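Local structure of acetylornithine aminotransferase (Aquifex aeolicus, 2EH6) at residues A[84-98]-A[248-262]. The protein catalyses the pyridoxal-phosphate-dependent transfer of an amino group from N(2)-acetyl-L-ornithine to 2-oxoglutarate, a step of arginine biosynthesis. Sequence-based numbering, arbitrary orientation.
With PLP (pyridoxal-5'-phosphate), chain C.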
loop_
_atom_site.group_PDB
_atom_site.type_symbol
_atom_site.label_atom_id
_atom_site.label_comp_id
_atom_site.label_asym_id
_atom_site.label_seq_id
_atom_site.Cartn_x
_atom_site.Cartn_y
_atom_site.Cartn_z
ATOM N N TRP A 84 23.760 8.569 3.091
ATOM C CA TRP A 84 25.168 8.843 2.814
ATOM C C TRP A 84 25.432 10.050 1.913
ATOM O O TRP A 84 26.533 10.594 1.915
ATOM C CB TRP A 84 25.854 7.603 2.221
ATOM C CG TRP A 84 25.360 7.202 0.865
ATOM C CD1 TRP A 84 24.246 6.469 0.581
ATOM C CD2 TRP A 84 25.957 7.533 -0.397
ATOM N NE1 TRP A 84 24.110 6.321 -0.780
ATOM C CE2 TRP A 84 25.147 6.964 -1.403
ATOM C CE3 TRP A 84 27.100 8.256 -0.773
ATOM C CZ2 TRP A 84 25.439 7.095 -2.769
ATOM C CZ3 TRP A 84 27.391 8.388 -2.133
ATOM C CH2 TRP A 84 26.562 7.808 -3.113
ATOM N N THR A 85 24.437 10.465 1.136
ATOM C CA THR A 85 24.611 11.614 0.258
ATOM C C THR A 85 23.294 12.367 0.118
ATOM O O THR A 85 22.314 12.029 0.780
ATOM C CB THR A 85 25.116 11.182 -1.138
ATOM O OG1 THR A 85 25.435 12.347 -1.909
ATOM C CG2 THR A 85 24.057 10.364 -1.869
ATOM N N GLU A 86 23.275 13.393 -0.726
ATOM C CA GLU A 86 22.060 14.173 -0.932
ATOM C C GLU A 86 21.054 13.324 -1.697
ATOM O O GLU A 86 21.413 12.625 -2.646
ATOM C CB GLU A 86 22.361 15.446 -1.727
ATOM C CG GLU A 86 23.426 16.337 -1.117
ATOM C CD GLU A 86 23.160 16.647 0.342
ATOM O OE1 GLU A 86 21.990 16.918 0.696
ATOM O OE2 GLU A 86 24.125 16.628 1.136
ATOM N N GLY A 87 19.792 13.388 -1.288
ATOM C CA GLY A 87 18.778 12.596 -1.955
ATOM C C GLY A 87 17.375 13.123 -1.772
ATOM O O GLY A 87 17.159 14.157 -1.140
ATOM N N LYS A 88 16.412 12.412 -2.345
ATOM C CA LYS A 88 15.013 12.799 -2.236
ATOM C C LYS A 88 14.186 11.576 -1.850
ATOM O O LYS A 88 14.646 10.439 -1.958
ATOM C CB LYS A 88 14.509 13.401 -3.553
ATOM C CG LYS A 88 15.143 14.751 -3.897
ATOM C CD LYS A 88 14.506 15.372 -5.131
ATOM C CE LYS A 88 15.082 16.746 -5.431
ATOM N NZ LYS A 88 15.030 17.645 -4.246
ATOM N N VAL A 89 12.958 11.821 -1.415
ATOM C CA VAL A 89 12.087 10.746 -0.958
ATOM C C VAL A 89 10.730 10.734 -1.641
ATOM O O VAL A 89 10.198 11.784 -2.000
ATOM C CB VAL A 89 11.847 10.880 0.580
ATOM C CG1 VAL A 89 10.805 9.859 1.058
ATOM C CG2 VAL A 89 13.152 10.713 1.327
ATOM N N PHE A 90 10.183 9.535 -1.824
ATOM C CA PHE A 90 8.844 9.370 -2.382
ATOM C C PHE A 90 8.137 8.519 -1.340
ATOM O O PHE A 90 8.648 7.467 -0.970
ATOM C CB PHE A 90 8.832 8.599 -3.700
ATOM C CG PHE A 90 7.455 8.116 -4.085
ATOM C CD1 PHE A 90 6.482 9.015 -4.516
ATOM C CD2 PHE A 90 7.104 6.775 -3.921
ATOM C CE1 PHE A 90 5.175 8.591 -4.772
ATOM C CE2 PHE A 90 5.802 6.338 -4.172
ATOM C CZ PHE A 90 4.831 7.251 -4.598
ATOM N N PHE A 91 6.971 8.965 -0.881
ATOM C CA PHE A 91 6.229 8.224 0.146
ATOM C C PHE A 91 5.166 7.275 -0.389
ATOM O O PHE A 91 4.344 7.654 -1.215
ATOM C CB PHE A 91 5.582 9.203 1.128
ATOM C CG PHE A 91 6.562 9.870 2.047
ATOM C CD1 PHE A 91 7.161 9.154 3.080
ATOM C CD2 PHE A 91 6.903 11.209 1.871
ATOM C CE1 PHE A 91 8.094 9.759 3.929
ATOM C CE2 PHE A 91 7.834 11.828 2.715
ATOM C CZ PHE A 91 8.433 11.098 3.748
ATOM N N ALA A 92 5.191 6.036 0.099
ATOM C CA ALA A 92 4.223 5.025 -0.306
ATOM C C ALA A 92 3.484 4.544 0.951
ATOM O O ALA A 92 3.544 5.200 1.994
ATOM C CB ALA A 92 4.937 3.859 -0.991
ATOM N N ASN A 93 2.813 3.398 0.874
ATOM C CA ASN A 93 2.060 2.916 2.036
ATOM C C ASN A 93 2.519 1.581 2.570
ATOM O O ASN A 93 2.027 1.126 3.601
ATOM C CB ASN A 93 0.581 2.799 1.680
ATOM C CG ASN A 93 0.002 4.102 1.213
ATOM O OD1 ASN A 93 -0.294 4.986 2.018
ATOM N ND2 ASN A 93 -0.149 4.244 -0.103
ATOM N N SER A 94 3.459 0.954 1.879
ATOM C CA SER A 94 3.928 -0.356 2.291
ATOM C C SER A 94 5.305 -0.627 1.747
ATOM O O SER A 94 5.817 0.128 0.917
ATOM C CB SER A 94 2.986 -1.434 1.756
ATOM O OG SER A 94 2.964 -1.400 0.329
ATOM N N GLY A 95 5.880 -1.729 2.202
ATOM C CA GLY A 95 7.184 -2.135 1.743
ATOM C C GLY A 95 7.121 -2.550 0.284
ATOM O O GLY A 95 8.019 -2.221 -0.490
ATOM N N THR A 96 6.065 -3.262 -0.107
ATOM C CA THR A 96 5.953 -3.700 -1.497
ATOM C C THR A 96 5.764 -2.512 -2.439
ATOM O O THR A 96 6.349 -2.487 -3.521
ATOM C CB THR A 96 4.805 -4.734 -1.699
ATOM O OG1 THR A 96 4.953 -5.366 -2.982
ATOM C CG2 THR A 96 3.442 -4.058 -1.621
ATOM N N GLU A 97 4.969 -1.520 -2.042
ATOM C CA GLU A 97 4.783 -0.348 -2.895
ATOM C C GLU A 97 6.110 0.392 -3.039
ATOM O O GLU A 97 6.378 1.015 -4.069
ATOM C CB GLU A 97 3.753 0.624 -2.317
ATOM C CG GLU A 97 2.316 0.133 -2.340
ATOM C CD GLU A 97 1.331 1.265 -2.150
ATOM O OE1 GLU A 97 1.703 2.292 -1.541
ATOM O OE2 GLU A 97 0.181 1.132 -2.606
ATOM N N SER A 98 6.931 0.328 -1.997
ATOM C CA SER A 98 8.231 0.992 -2.009
ATOM C C SER A 98 9.186 0.324 -2.993
ATOM O O SER A 98 9.824 0.998 -3.794
ATOM C CB SER A 98 8.835 0.993 -0.602
ATOM O OG SER A 98 8.016 1.743 0.277
ATOM N N PRO A 248 0.701 2.361 8.814
ATOM C CA PRO A 248 1.208 1.995 7.485
ATOM C C PRO A 248 1.941 3.133 6.792
ATOM O O PRO A 248 1.424 4.243 6.683
ATOM C CB PRO A 248 -0.052 1.602 6.720
ATOM C CG PRO A 248 -1.001 1.147 7.827
ATOM C CD PRO A 248 -0.760 2.181 8.886
ATOM N N ILE A 249 3.149 2.848 6.324
ATOM C CA ILE A 249 3.943 3.849 5.626
ATOM C C ILE A 249 5.068 3.146 4.886
ATOM O O ILE A 249 5.506 2.064 5.273
ATOM C CB ILE A 249 4.538 4.892 6.616
ATOM C CG1 ILE A 249 5.200 6.041 5.844
ATOM C CG2 ILE A 249 5.547 4.218 7.540
ATOM C CD1 ILE A 249 5.638 7.220 6.732
ATOM N N GLY A 250 5.525 3.762 3.804
ATOM C CA GLY A 250 6.608 3.187 3.036
ATOM C C GLY A 250 7.302 4.331 2.324
ATOM O O GLY A 250 6.788 5.446 2.287
ATOM N N ALA A 251 8.476 4.068 1.774
ATOM C CA ALA A 251 9.181 5.114 1.052
ATOM C C ALA A 251 10.438 4.614 0.391
ATOM O O ALA A 251 10.989 3.571 0.756
ATOM C CB ALA A 251 9.540 6.257 2.001
ATOM N N ILE A 252 10.872 5.351 -0.623
ATOM C CA ILE A 252 12.133 5.040 -1.256
ATOM C C ILE A 252 12.904 6.341 -1.123
ATOM O O ILE A 252 12.318 7.431 -1.145
ATOM C CB ILE A 252 12.015 4.667 -2.752
ATOM C CG1 ILE A 252 11.362 5.799 -3.541
ATOM C CG2 ILE A 252 11.270 3.355 -2.901
ATOM C CD1 ILE A 252 11.486 5.609 -5.056
ATOM N N LEU A 253 14.207 6.215 -0.927
ATOM C CA LEU A 253 15.085 7.363 -0.809
ATOM C C LEU A 253 16.106 7.100 -1.899
ATOM O O LEU A 253 16.674 6.009 -1.969
ATOM C CB LEU A 253 15.760 7.391 0.568
ATOM C CG LEU A 253 16.446 8.696 0.996
ATOM C CD1 LEU A 253 16.911 8.575 2.436
ATOM C CD2 LEU A 253 17.615 9.006 0.070
ATOM N N ALA A 254 16.319 8.085 -2.763
ATOM C CA ALA A 254 17.260 7.935 -3.868
ATOM C C ALA A 254 18.168 9.146 -3.956
ATOM O O ALA A 254 17.730 10.277 -3.755
ATOM C CB ALA A 254 16.497 7.763 -5.185
ATOM N N ARG A 255 19.438 8.917 -4.264
ATOM C CA ARG A 255 20.348 10.043 -4.370
ATOM C C ARG A 255 19.835 10.973 -5.470
ATOM O O ARG A 255 19.161 10.536 -6.410
ATOM C CB ARG A 255 21.782 9.558 -4.637
ATOM C CG ARG A 255 22.003 8.790 -5.919
ATOM C CD ARG A 255 23.427 8.221 -5.935
ATOM N NE ARG A 255 23.755 7.595 -7.209
ATOM C CZ ARG A 255 23.941 8.260 -8.345
ATOM N NH1 ARG A 255 23.839 9.584 -8.371
ATOM N NH2 ARG A 255 24.210 7.597 -9.462
ATOM N N GLU A 256 20.125 12.260 -5.307
ATOM C CA GLU A 256 19.708 13.325 -6.222
ATOM C C GLU A 256 19.627 13.018 -7.713
ATOM O O GLU A 256 18.606 13.278 -8.352
ATOM C CB GLU A 256 20.629 14.534 -6.052
ATOM C CG GLU A 256 20.421 15.336 -4.796
ATOM C CD GLU A 256 19.104 16.078 -4.789
ATOM O OE1 GLU A 256 18.536 16.326 -5.873
ATOM O OE2 GLU A 256 18.646 16.429 -3.689
ATOM N N GLU A 257 20.710 12.495 -8.275
ATOM C CA GLU A 257 20.738 12.214 -9.705
ATOM C C GLU A 257 19.708 11.203 -10.186
ATOM O O GLU A 257 19.135 11.364 -11.261
ATOM C CB GLU A 257 22.126 11.750 -10.134
ATOM C CG GLU A 257 22.178 11.382 -11.603
ATOM C CD GLU A 257 23.529 10.887 -12.033
ATOM O OE1 GLU A 257 24.200 10.211 -11.225
ATOM O OE2 GLU A 257 23.913 11.163 -13.188
ATOM N N VAL A 258 19.478 10.154 -9.408
ATOM C CA VAL A 258 18.501 9.155 -9.813
ATOM C C VAL A 258 17.090 9.698 -9.579
ATOM O O VAL A 258 16.213 9.566 -10.434
ATOM C CB VAL A 258 18.704 7.836 -9.035
ATOM C CG1 VAL A 258 17.676 6.802 -9.474
ATOM C CG2 VAL A 258 20.110 7.306 -9.280
ATOM N N ALA A 259 16.888 10.335 -8.429
ATOM C CA ALA A 259 15.590 10.896 -8.070
ATOM C C ALA A 259 15.018 11.814 -9.142
ATOM O O ALA A 259 13.798 11.953 -9.268
ATOM C CB ALA A 259 15.699 11.648 -6.749
ATOM N N GLN A 260 15.900 12.440 -9.912
ATOM C CA GLN A 260 15.480 13.353 -10.967
ATOM C C GLN A 260 14.485 12.723 -11.927
ATOM O O GLN A 260 13.580 13.395 -12.412
ATOM C CB GLN A 260 16.697 13.847 -11.766
ATOM C CG GLN A 260 17.730 14.621 -10.958
ATOM C CD GLN A 260 17.156 15.868 -10.310
ATOM O OE1 GLN A 260 16.645 16.758 -10.994
ATOM N NE2 GLN A 260 17.238 15.940 -8.980
ATOM N N SER A 261 14.656 11.433 -12.199
ATOM C CA SER A 261 13.793 10.717 -13.132
ATOM C C SER A 261 12.322 10.609 -12.752
ATOM O O SER A 261 11.485 10.320 -13.603
ATOM C CB SER A 261 14.352 9.323 -13.400
ATOM O OG SER A 261 15.550 9.406 -14.155
ATOM N N PHE A 262 11.995 10.810 -11.484
ATOM C CA PHE A 262 10.592 10.758 -11.103
ATOM C C PHE A 262 10.042 12.149 -11.374
ATOM O O PHE A 262 9.991 13.006 -10.495
ATOM C CB PHE A 262 10.436 10.368 -9.632
ATOM C CG PHE A 262 9.894 8.972 -9.427
ATOM C CD1 PHE A 262 9.906 8.042 -10.465
ATOM C CD2 PHE A 262 9.399 8.580 -8.184
ATOM C CE1 PHE A 262 9.436 6.742 -10.271
ATOM C CE2 PHE A 262 8.928 7.281 -7.978
ATOM C CZ PHE A 262 8.945 6.360 -9.020
HETATM N N1 PLP C . 10.763 -6.345 1.504
HETATM C C2 PLP C . 11.323 -6.792 2.644
HETATM C C2A PLP C . 12.821 -6.919 2.751
HETATM C C3 PLP C . 10.517 -7.142 3.746
HETATM O O3 PLP C . 11.083 -7.595 4.905
HETATM C C4 PLP C . 9.093 -7.014 3.627
HETATM C C4A PLP C . 8.246 -7.370 4.790
HETATM C C5 PLP C . 8.537 -6.531 2.374
HETATM C C6 PLP C . 9.425 -6.208 1.338
HETATM C C5A PLP C . 7.036 -6.379 2.182
HETATM O O4P PLP C . 6.581 -5.233 2.903
HETATM P P PLP C . 4.977 -5.080 2.707
HETATM O O1P PLP C . 4.539 -3.886 3.467
HETATM O O2P PLP C . 4.583 -4.897 1.172
HETATM O O3P PLP C . 4.247 -6.394 3.285
HETATM O O HOH W 1 17.913 16.546 -1.391
HETATM O O HOH W 2 0.478 5.804 4.573
#
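F90 and I252 face each other as a hydrogen-bonded pair where strand 87-92 runs antiparallel to strand 250-255 in this class-III, fold-type I aminotransferase. Strand 87-92 is the outermost strand of the seven-stranded sheet within this chain, where the backbone of V89 bonds on to the second subunit. F90 N donates to I252 O and I252 N to F90 O, two hydrogen bonds of 3.1 Å. Beyond the backbone, I252 CG1 comes to the ring edge of F90, while the edge of F262 points into its face in a T-shaped pair, planes at 89°. H267 meets both rings.

On the other face of the sheet, V89 CG1 packs 3.9 Å from A251 CB and also sits over the centre of the F91 ring; CG2 leans on L253 CG. Helix 70-81 packs against V89 and F91 here.

Toward the start of strand 87-92, K88 CB touches A259 CB at 3.8 Å, and its chain, bent only at its last torsion (chi4 -52°), brings NZ into a long salt bridge with E256. R255 lays CB against T85 CG2 and CD near W84 CZ2, its guanidinium turned 62° from the indole. NH1 and NH2 both hold E257 OE1, in the guanidinium plane, and NE pairs with D235. A leucine in place of R255 would probably leave the carboxylates of D235 and E257 without this shared cation.

At the far end the chain turns into helix 95-112, whose N-cap, S94, accepts from E97 N through OG and also bonds E97 of the second subunit. Within this turn E97 OE1 takes both N93 N, at 2.9 Å, and N93 ND2 from one face of its plane. G95 N donates to phosphate oxygen O1P of the pyridoxal phosphate at 2.8 Å.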